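Local coordinates for protein putative endoribonuclease (Klebsiella pneumoniae, PDB 3LYB) that probably acts as an endoribonuclease of the YjgF-like L-PSP family, at residues 37-42 against 137-142. Numbering follows the deposited sequence.
Sequences GTIVNG and ATVLIE. With CA (calcium ion), chain F.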
loop_
_atom_site.group_PDB
_atom_site.type_symbol
_atom_site.label_atom_id
_atom_site.label_comp_id
_atom_site.label_asym_id
_atom_site.label_seq_id
_atom_site.Cartn_x
_atom_site.Cartn_y
_atom_site.Cartn_z
ATOM N N GLY B 37 -30.438 15.638 5.090
ATOM C CA GLY B 37 -29.734 14.470 4.553
ATOM C C GLY B 37 -28.232 14.712 4.641
ATOM O O GLY B 37 -27.437 13.953 4.077
ATOM N N THR B 38 -27.858 15.774 5.362
ATOM C CA THR B 38 -26.464 16.158 5.546
ATOM C C THR B 38 -25.774 15.252 6.567
ATOM O O THR B 38 -26.373 14.881 7.580
ATOM C CB THR B 38 -26.310 17.630 6.047
ATOM O OG1 THR B 38 -27.471 18.414 5.721
ATOM C CG2 THR B 38 -25.025 18.285 5.471
ATOM N N ILE B 39 -24.524 14.890 6.262
ATOM C CA ILE B 39 -23.598 14.303 7.214
ATOM C C ILE B 39 -23.014 15.451 8.018
ATOM O O ILE B 39 -22.515 16.413 7.441
ATOM C CB ILE B 39 -22.387 13.595 6.518
ATOM C CG1 ILE B 39 -22.824 12.556 5.473
ATOM C CG2 ILE B 39 -21.427 12.996 7.551
ATOM C CD1 ILE B 39 -23.846 11.517 5.967
ATOM N N VAL B 40 -23.062 15.332 9.340
ATOM C CA VAL B 40 -22.470 16.297 10.257
ATOM C C VAL B 40 -20.957 16.344 10.080
ATOM O O VAL B 40 -20.298 15.317 10.179
ATOM C CB VAL B 40 -22.816 15.919 11.701
ATOM C CG1 VAL B 40 -22.125 16.846 12.675
ATOM C CG2 VAL B 40 -24.325 15.961 11.891
ATOM N N ASN B 41 -20.396 17.518 9.822
ATOM C CA ASN B 41 -18.965 17.565 9.473
ATOM C C ASN B 41 -18.058 18.452 10.328
ATOM O O ASN B 41 -16.848 18.490 10.129
ATOM C CB ASN B 41 -18.742 17.801 7.966
ATOM C CG ASN B 41 -19.368 19.103 7.456
ATOM O OD1 ASN B 41 -20.500 19.483 7.809
ATOM N ND2 ASN B 41 -18.636 19.779 6.578
ATOM N N GLY B 42 -18.636 19.136 11.301
ATOM C CA GLY B 42 -17.854 19.990 12.174
ATOM C C GLY B 42 -18.758 20.821 13.046
ATOM O O GLY B 42 -19.980 20.631 13.026
ATOM N N ALA B 137 -17.607 7.091 3.962
ATOM C CA ALA B 137 -16.415 7.124 4.793
ATOM C C ALA B 137 -16.260 8.349 5.674
ATOM O O ALA B 137 -15.483 8.304 6.602
ATOM C CB ALA B 137 -15.124 6.898 3.957
ATOM N N THR B 138 -16.974 9.432 5.409
ATOM C CA THR B 138 -16.919 10.609 6.301
ATOM C C THR B 138 -17.618 10.414 7.679
ATOM O O THR B 138 -17.508 11.288 8.577
ATOM C CB THR B 138 -17.494 11.920 5.633
ATOM O OG1 THR B 138 -18.892 11.764 5.415
ATOM C CG2 THR B 138 -16.798 12.230 4.293
ATOM N N VAL B 139 -18.330 9.303 7.852
ATOM C CA VAL B 139 -18.935 9.019 9.136
ATOM C C VAL B 139 -17.897 8.361 10.057
ATOM O O VAL B 139 -17.409 7.278 9.779
ATOM C CB VAL B 139 -20.230 8.176 8.953
ATOM C CG1 VAL B 139 -20.636 7.445 10.217
ATOM C CG2 VAL B 139 -21.355 9.058 8.431
ATOM N N LEU B 140 -17.572 9.025 11.156
ATOM C CA LEU B 140 -16.457 8.643 12.024
ATOM C C LEU B 140 -16.832 7.820 13.258
ATOM O O LEU B 140 -15.964 7.201 13.891
ATOM C CB LEU B 140 -15.721 9.895 12.492
ATOM C CG LEU B 140 -15.214 10.874 11.431
ATOM C CD1 LEU B 140 -14.730 12.180 12.107
ATOM C CD2 LEU B 140 -14.096 10.229 10.689
ATOM N N ILE B 141 -18.119 7.801 13.583
ATOM C CA ILE B 141 -18.608 7.190 14.812
ATOM C C ILE B 141 -20.038 6.733 14.584
ATOM O O ILE B 141 -20.815 7.422 13.957
ATOM C CB ILE B 141 -18.528 8.189 16.008
ATOM C CG1 ILE B 141 -19.146 7.607 17.273
ATOM C CG2 ILE B 141 -19.213 9.535 15.678
ATOM C CD1 ILE B 141 -18.248 6.705 18.048
ATOM N N GLU B 142 -20.380 5.549 15.047
ATOM C CA GLU B 142 -21.763 5.113 15.000
ATOM C C GLU B 142 -22.035 4.353 16.284
ATOM O O GLU B 142 -21.264 3.443 16.629
ATOM C CB GLU B 142 -22.029 4.215 13.796
ATOM C CG GLU B 142 -23.214 3.294 14.043
ATOM C CD GLU B 142 -23.789 2.664 12.795
ATOM O OE1 GLU B 142 -23.270 2.936 11.693
ATOM O OE2 GLU B 142 -24.773 1.885 12.919
HETATM CA CA CA F . -22.465 20.719 7.037
#
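Ile-39 reaches across to Thr-138 and Val-139, and its branch methyl CG2 does most of the touching. With that methyl anti to the backbone N and CG1 anti to the carbonyl carbon (chi1 -54°), CG2 lies 3.5 Å from Thr-138 OG1 and 4.0 Å from Val-139 CG2. The Ile-39 and Val-139 side chains cross at about a right angle and touch through their CG2 methyls. Beta-branched residues suit this join because each offers a methyl close to its own backbone; the CA atoms of Ile-39 and Val-139 are 7.3 Å apart. Threonine suits this exposed position: its OG1 lies in van der Waals contact with the Ile-39 methyl while hydrogen-bonding to a residue adjoining its own segment. Val-139, buried, also rests on Ile-30 and Met-133, and Pro-135 and Val-32 touch Ile-39. The Gln-72 amide, from helix 60-85, bridges the segments, NE2 bonding to the oxygens of Val-40 and Thr-138 and OE1 to Leu-140 N. In the 37-42 loop Asn-41 OD1 binds a calcium ion together with Asp-45. This small, largely apolar loop-to-loop contact, in an alpha/beta YjgF-like fold, joins the segment before helix 48-54 to the lead-in of strand 141-148.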